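Long-range contacts in alpha-glucosidase (Bacteroides thetaiotaomicron, PDB 5XFM), which probably hydrolyses terminal beta-L-arabinopyranosides and alpha-galactosides, as a bifunctional, calcium-binding enzyme of glycoside hydrolase family 97: residues Met57-Gly62 and Ala135-Lys140; Tyr126-Gln131 and Pro250-Pro255; Ser216-Ser221 and Gly256-Arg261. The protein carries 1 engineered substitution. All blocks are in the same frame, centred on the assembly; numbering follows the deposited sequence.

Contact 1: Met57-Gly62 and Ala135-Lys140; sequences MNTNIG and ASVTVK
Thr59 and Val139 face each other as an antiparallel non-hydrogen-bonded pair, the two short strands being splayed to 133° and leaving a separation of 4.5 Å from CA to CA. Beyond Thr59 the chain enters a type I turn ending at Gly62, and the backbone bond from Asn60 N to Thr138 O, 3.1 Å, is matched on the other flank by a weak one from Lys140 N to Asn58 O. Asn60 then folds back: with CG set between its backbone N and carbonyl carbon (chi1 73°), OD1 accepts Thr138 N at 2.9 Å. The bond is nearly straight, 172° at the hydrogen, though the donor stands above the plane of the amide carbonyl. Thr59 CG2 presses on Val137 CG2 at a tight 3.4 Å, while both methyls of Val139 touch Met57 SD, CG2 at 4.0 Å. An alanine at Val139 would probably open a gap beside Met57 SD and Thr59 OG1. The Lys140 chain reaches the turn, its CE 3.8 Å from Asn60 CA. The contact joins strand 47-59 to strand 136-147, which also pairs with strand 251-253; Met57 and Val137 also reach across to Tyr126 and Leu128 of strand 121-128.

Contact 2: Tyr126-Gln131 and Pro250-Pro255; sequences YTLPHQ and PAFALP
Leu128 and Leu254 meet in an apolar contact between two sheets, with no hydrogen bond passing directly from one segment to the other. Strand 121-128 belongs to one antiparallel sheet of the N-terminal region and strand 251-253 to another, so the contact lies where the two layers converge at the ends of their strands. This two-layered beta architecture is consistent with the galactose-mutarotase-like clan to which the region is assigned.

Leu254 and Leu128 bury the largest shares. The CG of Leu254 stands anti to the carbonyl carbon (chi1 -61°), and beyond it the two methyls divide the work: CD2 rests against Leu128 CB at 3.6 Å, and CD1 lies 3.7 Å from Pro129 O. Leu128 in turn sends its CD1 to the far end of the Phe252 ring, 3.9 Å from CZ, the two side chains crossing at about a right angle. Farther out, the backbones draw together where Pro129 and Pro255 come within 4.3 Å, CA to CA. Pro255, which follows a cis peptide bond, directs its CA-H at Leu128 O, a C-H...O contact of 3.2 Å between CA and O, bent to 126° at the hydrogen. Its CB also packs 4.0 Å from Pro129 CA. At the exposed margin, His130 CA lies 4.0 Å from Leu254 CB, and Leu254 O sits at the edge of the imidazole, near its plane.

Cohesion here therefore rests on the fit of methyls, a phenyl ring and a proline ring, from buried leucines to exposed His130 and Pro255. Neither proline can offer a backbone N-H, and it is Pro255 CA, a carbon, that approaches Leu128 O; directional bonding is left to the strands alongside, where Leu128 pairs with Gly256 and Phe252 with Val137.

Contact 3: Ser216-Ser221 and Gly256-Arg261; sequences SRYCGS and GATPWR
Tyr218 and Pro259 form a CH-pi contact that anchors the loop 216-221 on strand 256-266. Pro259 CD sits over the centre of the phenol ring, 3.4 Å from the centroid and 14° off the ring normal, and CG extends the overlap toward Tyr218 CB. Thr258 lies alongside the tyrosine, pointing the same way, its CG2 3.7 Å from Tyr218 OH.

Polar groups gather round the phenol. The chain of Arg261 is bent at chi2 (-66°), and its guanidinium, turned 55° from the ring plane, meets Tyr218 CE2 at its own edge, with NH2 3.7 Å away. Glu142 is the common partner: its OE2 is hydrogen-bonded to Tyr218 OH and forms a salt bridge with Arg261 NH2, while Glu211 pairs with Arg261 NH1. A water links the loop to the arginine. It donates to Cys219 O at 2.8 Å, accepts from Ser221 OG at 2.6 Å, and takes a weak, long bond from Arg261 NH1.

Within its own segment, Thr258 OG1 donates to Pro259 O, 3.0 Å away, on an in-plane lone pair; the same oxygen is also hydrogen-bonded to Tyr126 N.

Strand 256-266 runs between strands 121-128 and 206-212, and the loop follows the latter; Tyr218 touches both sheets, meeting Pro259 in one and Val139 of strand 136-147 in the other.

Together the three contacts illustrate how chemistry follows place in a two-layered beta region: strand beside strand, layer against layer, loop on strand. Contact 1 joins neighbouring strands of one sheet, so backbone hydrogen bonds and one to a side-chain amide oxygen mix with apolar packing. Contact 2 bridges the layers by apolar fit. Both are partly buried; depth sets apart only contact 3, which adds charges and a water. Strand 136-147 of contact 1 pairs with strand 251-253 of contact 2, and strand 121-128 of contact 2 with strand 256-266 of contact 3. Met57 CE approaches Tyr126 and Thr258, and the ring of Phe252 touches that of Tyr218, carrying the apolar interior between contacts.

Contact 1: Met57-Gly62 and Ala135-Lys140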
loop_
_atom_site.group_PDB
_atom_site.type_symbol
_atom_site.label_atom_id
_atom_site.label_comp_id
_atom_site.label_asym_id
_atom_site.label_seq_id
_atom_site.Cartn_x
_atom_site.Cartn_y
_atom_site.Cartn_z
ATOM N N MET A 57 -2.702 -18.863 -19.347
ATOM C CA MET A 57 -1.272 -18.797 -19.090
ATOM C C MET A 57 -0.508 -19.734 -20.014
ATOM O O MET A 57 -1.074 -20.639 -20.611
ATOM C CB MET A 57 -0.967 -19.128 -17.630
ATOM C CG MET A 57 -1.337 -20.538 -17.222
ATOM S SD MET A 57 -0.743 -20.897 -15.565
ATOM C CE MET A 57 -1.624 -19.635 -14.662
ATOM N N ASN A 58 0.785 -19.482 -20.121
ATOM C CA ASN A 58 1.729 -20.313 -20.841
ATOM C C ASN A 58 2.697 -20.939 -19.838
ATOM O O ASN A 58 3.338 -20.224 -19.040
ATOM C CB ASN A 58 2.457 -19.451 -21.876
ATOM C CG ASN A 58 3.430 -20.230 -22.729
ATOM O OD1 ASN A 58 3.294 -21.430 -22.900
ATOM N ND2 ASN A 58 4.426 -19.534 -23.279
ATOM N N THR A 59 2.807 -22.268 -19.912
ATOM C CA THR A 59 3.432 -23.055 -18.862
ATOM C C THR A 59 4.364 -24.157 -19.409
ATOM O O THR A 59 4.108 -24.721 -20.475
ATOM C CB THR A 59 2.298 -23.669 -17.993
ATOM O OG1 THR A 59 1.854 -22.721 -17.010
ATOM C CG2 THR A 59 2.720 -24.927 -17.336
ATOM N N ASN A 60 5.411 -24.503 -18.657
ATOM C CA ASN A 60 6.369 -25.513 -19.106
ATOM C C ASN A 60 5.874 -26.956 -18.986
ATOM O O ASN A 60 6.618 -27.890 -19.265
ATOM C CB ASN A 60 7.687 -25.375 -18.332
ATOM C CG ASN A 60 7.585 -25.865 -16.889
ATOM O OD1 ASN A 60 6.498 -25.970 -16.325
ATOM N ND2 ASN A 60 8.730 -26.167 -16.289
ATOM N N ILE A 61 4.627 -27.140 -18.574
ATOM C CA ILE A 61 4.003 -28.455 -18.668
ATOM C C ILE A 61 2.825 -28.409 -19.639
ATOM O O ILE A 61 2.177 -29.429 -19.877
ATOM C CB ILE A 61 3.514 -28.984 -17.296
ATOM C CG1 ILE A 61 2.263 -28.238 -16.836
ATOM C CG2 ILE A 61 4.628 -28.934 -16.258
ATOM C CD1 ILE A 61 1.445 -28.981 -15.802
ATOM N N GLY A 62 2.543 -27.229 -20.193
ATOM C CA GLY A 62 1.427 -27.097 -21.115
ATOM C C GLY A 62 0.966 -25.675 -21.362
ATOM O O GLY A 62 1.282 -24.752 -20.610
ATOM N N ALA A 135 5.535 -32.803 -10.925
ATOM C CA ALA A 135 5.321 -32.394 -9.538
ATOM C C ALA A 135 5.655 -30.915 -9.345
ATOM O O ALA A 135 5.481 -30.362 -8.263
ATOM C CB ALA A 135 6.149 -33.257 -8.594
ATOM N N SER A 136 6.106 -30.264 -10.409
ATOM C CA SER A 136 6.424 -28.848 -10.318
ATOM C C SER A 136 6.250 -28.160 -11.654
ATOM O O SER A 136 6.260 -28.796 -12.704
ATOM C CB SER A 136 7.852 -28.643 -9.801
ATOM O OG SER A 136 8.807 -29.281 -10.634
ATOM N N VAL A 137 6.134 -26.841 -11.608
ATOM C CA VAL A 137 5.819 -26.084 -12.799
ATOM C C VAL A 137 6.560 -24.754 -12.820
ATOM O O VAL A 137 6.847 -24.162 -11.776
ATOM C CB VAL A 137 4.290 -25.836 -12.900
ATOM C CG1 VAL A 137 3.801 -24.988 -11.741
ATOM C CG2 VAL A 137 3.936 -25.174 -14.195
ATOM N N THR A 138 6.897 -24.314 -14.026
ATOM C CA THR A 138 7.361 -22.961 -14.266
ATOM C C THR A 138 6.355 -22.266 -15.171
ATOM O O THR A 138 6.139 -22.695 -16.301
ATOM C CB THR A 138 8.745 -22.943 -14.935
ATOM O OG1 THR A 138 9.694 -23.630 -14.108
ATOM C CG2 THR A 138 9.215 -21.515 -15.162
ATOM N N VAL A 139 5.736 -21.198 -14.682
ATOM C CA VAL A 139 4.807 -20.435 -15.510
ATOM C C VAL A 139 5.583 -19.433 -16.351
ATOM O O VAL A 139 6.102 -18.443 -15.833
ATOM C CB VAL A 139 3.745 -19.693 -14.672
ATOM C CG1 VAL A 139 2.850 -18.852 -15.573
ATOM C CG2 VAL A 139 2.918 -20.682 -13.866
ATOM N N LYS A 140 5.672 -19.706 -17.649
ATOM C CA LYS A 140 6.445 -18.874 -18.559
ATOM C C LYS A 140 5.806 -17.500 -18.716
ATOM O O LYS A 140 6.510 -16.495 -18.835
ATOM C CB LYS A 140 6.572 -19.532 -19.939
ATOM C CG LYS A 140 7.282 -20.877 -19.964
ATOM C CD LYS A 140 7.407 -21.403 -21.390
ATOM C CE LYS A 140 7.897 -22.848 -21.415
ATOM N NZ LYS A 140 9.289 -22.997 -20.899
#

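Contact 2: Tyr126-Gln131 and Pro250-Pro255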
loop_
_atom_site.group_PDB
_atom_site.type_symbol
_atom_site.label_atom_id
_atom_site.label_comp_id
_atom_site.label_asym_id
_atom_site.label_seq_id
_atom_site.Cartn_x
_atom_site.Cartn_y
_atom_site.Cartn_z
ATOM N N TYR A 126 -5.639 -18.875 -10.618
ATOM C CA TYR A 126 -5.555 -20.151 -11.309
ATOM C C TYR A 126 -5.070 -21.242 -10.359
ATOM O O TYR A 126 -4.279 -20.976 -9.456
ATOM C CB TYR A 126 -4.610 -20.059 -12.505
ATOM C CG TYR A 126 -4.906 -18.933 -13.463
ATOM C CD1 TYR A 126 -4.263 -17.710 -13.336
ATOM C CD2 TYR A 126 -5.816 -19.094 -14.505
ATOM C CE1 TYR A 126 -4.511 -16.677 -14.211
ATOM C CE2 TYR A 126 -6.076 -18.062 -15.385
ATOM C CZ TYR A 126 -5.418 -16.852 -15.233
ATOM O OH TYR A 126 -5.658 -15.813 -16.103
ATOM N N THR A 127 -5.524 -22.470 -10.578
ATOM C CA THR A 127 -4.959 -23.621 -9.882
ATOM C C THR A 127 -4.405 -24.610 -10.902
ATOM O O THR A 127 -4.933 -24.733 -12.011
ATOM C CB THR A 127 -5.990 -24.321 -8.965
ATOM O OG1 THR A 127 -7.146 -24.710 -9.721
ATOM C CG2 THR A 127 -6.419 -23.395 -7.834
ATOM N N LEU A 128 -3.322 -25.285 -10.530
ATOM C CA LEU A 128 -2.723 -26.326 -11.358
ATOM C C LEU A 128 -2.567 -27.603 -10.541
ATOM O O LEU A 128 -1.891 -27.608 -9.514
ATOM C CB LEU A 128 -1.360 -25.887 -11.897
ATOM C CG LEU A 128 -1.279 -24.745 -12.907
ATOM C CD1 LEU A 128 0.102 -24.152 -12.872
ATOM C CD2 LEU A 128 -1.585 -25.272 -14.303
ATOM N N PRO A 129 -3.195 -28.692 -10.995
ATOM C CA PRO A 129 -3.121 -29.968 -10.279
ATOM C C PRO A 129 -1.852 -30.745 -10.620
ATOM O O PRO A 129 -1.163 -30.402 -11.584
ATOM C CB PRO A 129 -4.363 -30.711 -10.777
ATOM C CG PRO A 129 -4.509 -30.226 -12.188
ATOM C CD PRO A 129 -4.067 -28.776 -12.183
ATOM N N HIS A 130 -1.543 -31.774 -9.837
ATOM C CA HIS A 130 -0.516 -32.734 -10.227
ATOM C C HIS A 130 -0.998 -33.524 -11.444
ATOM O O HIS A 130 -2.056 -34.147 -11.399
ATOM C CB HIS A 130 -0.188 -33.690 -9.080
ATOM C CG HIS A 130 0.971 -34.595 -9.362
ATOM N ND1 HIS A 130 0.872 -35.701 -10.179
ATOM C CD2 HIS A 130 2.246 -34.581 -8.905
ATOM C CE1 HIS A 130 2.042 -36.313 -10.236
ATOM N NE2 HIS A 130 2.893 -35.654 -9.470
ATOM N N GLN A 131 -0.222 -33.502 -12.526
ATOM C CA GLN A 131 -0.633 -34.154 -13.768
ATOM C C GLN A 131 0.548 -34.396 -14.702
ATOM O O GLN A 131 1.566 -33.711 -14.615
ATOM C CB GLN A 131 -1.688 -33.316 -14.490
ATOM C CG GLN A 131 -1.143 -32.042 -15.125
ATOM C CD GLN A 131 -2.234 -31.190 -15.744
ATOM O OE1 GLN A 131 -3.065 -31.688 -16.509
ATOM N NE2 GLN A 131 -2.239 -29.900 -15.418
ATOM N N PRO A 250 8.141 -17.497 -12.651
ATOM C CA PRO A 250 7.888 -18.095 -11.339
ATOM C C PRO A 250 7.694 -19.610 -11.408
ATOM O O PRO A 250 7.132 -20.138 -12.366
ATOM C CB PRO A 250 6.601 -17.402 -10.887
ATOM C CG PRO A 250 5.904 -17.087 -12.152
ATOM C CD PRO A 250 6.991 -16.703 -13.114
ATOM N N ALA A 251 8.145 -20.295 -10.369
ATOM C CA ALA A 251 8.119 -21.741 -10.333
ATOM C C ALA A 251 7.560 -22.193 -8.998
ATOM O O ALA A 251 7.834 -21.568 -7.975
ATOM C CB ALA A 251 9.508 -22.303 -10.553
ATOM N N PHE A 252 6.752 -23.251 -9.003
ATOM C CA PHE A 252 6.229 -23.776 -7.743
ATOM C C PHE A 252 5.832 -25.246 -7.820
ATOM O O PHE A 252 5.867 -25.861 -8.887
ATOM C CB PHE A 252 5.044 -22.931 -7.256
ATOM C CG PHE A 252 4.024 -22.635 -8.312
ATOM C CD1 PHE A 252 4.154 -21.516 -9.127
ATOM C CD2 PHE A 252 2.928 -23.463 -8.485
ATOM C CE1 PHE A 252 3.213 -21.234 -10.096
ATOM C CE2 PHE A 252 1.981 -23.190 -9.454
ATOM C CZ PHE A 252 2.122 -22.072 -10.259
ATOM N N ALA A 253 5.501 -25.811 -6.662
ATOM C CA ALA A 253 5.122 -27.215 -6.560
ATOM C C ALA A 253 3.696 -27.478 -7.052
ATOM O O ALA A 253 2.819 -26.625 -6.923
ATOM C CB ALA A 253 5.270 -27.684 -5.125
ATOM N N LEU A 254 3.471 -28.668 -7.601
ATOM C CA LEU A 254 2.118 -29.103 -7.952
ATOM C C LEU A 254 1.616 -30.090 -6.908
ATOM O O LEU A 254 2.366 -30.965 -6.484
ATOM C CB LEU A 254 2.072 -29.752 -9.336
ATOM C CG LEU A 254 2.468 -28.907 -10.541
ATOM C CD1 LEU A 254 2.482 -29.776 -11.784
ATOM C CD2 LEU A 254 1.556 -27.708 -10.704
ATOM N N PRO A 255 0.341 -29.969 -6.500
ATOM C CA PRO A 255 -0.611 -28.945 -6.954
ATOM C C PRO A 255 -0.320 -27.561 -6.374
ATOM O O PRO A 255 0.075 -27.450 -5.213
ATOM C CB PRO A 255 -1.961 -29.480 -6.457
ATOM C CG PRO A 255 -1.615 -30.310 -5.268
ATOM C CD PRO A 255 -0.293 -30.951 -5.598
#

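Contact 3: Ser216-Ser221 and Gly256-Arg261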
loop_
_atom_site.group_PDB
_atom_site.type_symbol
_atom_site.label_atom_id
_atom_site.label_comp_id
_atom_site.label_asym_id
_atom_site.label_seq_id
_atom_site.Cartn_x
_atom_site.Cartn_y
_atom_site.Cartn_z
ATOM N N SER A 216 6.615 -16.209 -1.352
ATOM C CA SER A 216 7.793 -16.850 -1.922
ATOM C C SER A 216 7.472 -17.759 -3.114
ATOM O O SER A 216 8.366 -18.135 -3.869
ATOM C CB SER A 216 8.539 -17.629 -0.830
ATOM O OG SER A 216 7.784 -18.725 -0.360
ATOM N N ARG A 217 6.202 -18.126 -3.272
ATOM C CA ARG A 217 5.810 -19.085 -4.304
ATOM C C ARG A 217 5.540 -18.452 -5.675
ATOM O O ARG A 217 5.158 -19.144 -6.611
ATOM C CB ARG A 217 4.584 -19.879 -3.841
ATOM C CG ARG A 217 4.935 -20.996 -2.858
ATOM C CD ARG A 217 3.729 -21.509 -2.090
ATOM N NE ARG A 217 3.165 -20.492 -1.207
ATOM C CZ ARG A 217 1.936 -20.539 -0.697
ATOM N NH1 ARG A 217 1.131 -21.556 -0.985
ATOM N NH2 ARG A 217 1.509 -19.566 0.099
ATOM N N TYR A 218 5.762 -17.150 -5.809
ATOM C CA TYR A 218 5.531 -16.500 -7.094
ATOM C C TYR A 218 6.376 -15.239 -7.217
ATOM O O TYR A 218 7.142 -14.898 -6.318
ATOM C CB TYR A 218 4.052 -16.155 -7.257
ATOM C CG TYR A 218 3.463 -16.351 -8.647
ATOM C CD1 TYR A 218 3.109 -17.618 -9.100
ATOM C CD2 TYR A 218 3.203 -15.265 -9.476
ATOM C CE1 TYR A 218 2.540 -17.811 -10.345
ATOM C CE2 TYR A 218 2.629 -15.445 -10.735
ATOM C CZ TYR A 218 2.300 -16.723 -11.163
ATOM O OH TYR A 218 1.732 -16.914 -12.406
ATOM N N CYS A 219 6.218 -14.548 -8.337
ATOM C CA CYS A 219 6.842 -13.251 -8.533
ATOM C C CYS A 219 5.795 -12.170 -8.294
ATOM O O CYS A 219 4.598 -12.451 -8.310
ATOM C CB CYS A 219 7.413 -13.140 -9.947
ATOM S SG CYS A 219 6.152 -13.332 -11.237
ATOM N N GLY A 220 6.243 -10.941 -8.064
ATOM C CA GLY A 220 5.337 -9.807 -8.043
ATOM C C GLY A 220 5.022 -9.447 -9.483
ATOM O O GLY A 220 5.895 -9.534 -10.342
ATOM N N SER A 221 3.782 -9.067 -9.765
ATOM C CA SER A 221 3.421 -8.719 -11.134
ATOM C C SER A 221 3.008 -7.257 -11.254
ATOM O O SER A 221 2.876 -6.551 -10.252
ATOM C CB SER A 221 2.302 -9.629 -11.646
ATOM O OG SER A 221 2.797 -10.925 -11.929
ATOM N N GLY A 256 -0.508 -26.526 -7.188
ATOM C CA GLY A 256 -0.239 -25.155 -6.776
ATOM C C GLY A 256 -1.203 -24.132 -7.360
ATOM O O GLY A 256 -2.212 -24.492 -7.976
ATOM N N ALA A 257 -0.893 -22.850 -7.165
ATOM C CA ALA A 257 -1.770 -21.778 -7.625
ATOM C C ALA A 257 -1.018 -20.474 -7.911
ATOM O O ALA A 257 0.118 -20.286 -7.470
ATOM C CB ALA A 257 -2.877 -21.527 -6.591
ATOM N N THR A 258 -1.662 -19.582 -8.664
ATOM C CA THR A 258 -1.172 -18.228 -8.854
ATOM C C THR A 258 -1.701 -17.378 -7.707
ATOM O O THR A 258 -2.608 -17.801 -6.994
ATOM C CB THR A 258 -1.632 -17.617 -10.196
ATOM O OG1 THR A 258 -3.021 -17.287 -10.128
ATOM C CG2 THR A 258 -1.389 -18.572 -11.341
ATOM N N PRO A 259 -1.117 -16.192 -7.493
ATOM C CA PRO A 259 -1.720 -15.223 -6.571
ATOM C C PRO A 259 -3.094 -14.756 -7.046
ATOM O O PRO A 259 -3.538 -15.125 -8.137
ATOM C CB PRO A 259 -0.728 -14.060 -6.576
ATOM C CG PRO A 259 0.561 -14.650 -7.031
ATOM C CD PRO A 259 0.204 -15.754 -7.972
ATOM N N TRP A 260 -3.771 -13.963 -6.224
ATOM C CA TRP A 260 -5.086 -13.458 -6.577
ATOM C C TRP A 260 -4.974 -12.168 -7.396
ATOM O O TRP A 260 -4.252 -11.248 -7.019
ATOM C CB TRP A 260 -5.918 -13.212 -5.319
ATOM C CG TRP A 260 -6.174 -14.460 -4.517
ATOM C CD1 TRP A 260 -5.388 -14.966 -3.516
ATOM C CD2 TRP A 260 -7.280 -15.363 -4.652
ATOM N NE1 TRP A 260 -5.938 -16.124 -3.021
ATOM C CE2 TRP A 260 -7.102 -16.388 -3.696
ATOM C CE3 TRP A 260 -8.408 -15.402 -5.478
ATOM C CZ2 TRP A 260 -8.006 -17.440 -3.550
ATOM C CZ3 TRP A 260 -9.306 -16.451 -5.330
ATOM C CH2 TRP A 260 -9.096 -17.455 -4.374
ATOM N N ARG A 261 -5.670 -12.123 -8.526
ATOM C CA ARG A 261 -5.858 -10.900 -9.299
ATOM C C ARG A 261 -7.110 -10.218 -8.753
ATOM O O ARG A 261 -8.149 -10.869 -8.619
ATOM C CB ARG A 261 -6.057 -11.232 -10.768
ATOM C CG ARG A 261 -5.071 -12.243 -11.324
ATOM C CD ARG A 261 -3.687 -11.708 -11.333
ATOM N NE ARG A 261 -2.667 -12.707 -11.645
ATOM C CZ ARG A 261 -1.498 -12.769 -11.011
ATOM N NH1 ARG A 261 -1.232 -11.928 -10.016
ATOM N NH2 ARG A 261 -0.610 -13.690 -11.341
HETATM O O HOH W 1 2.146 -12.108 -9.675
#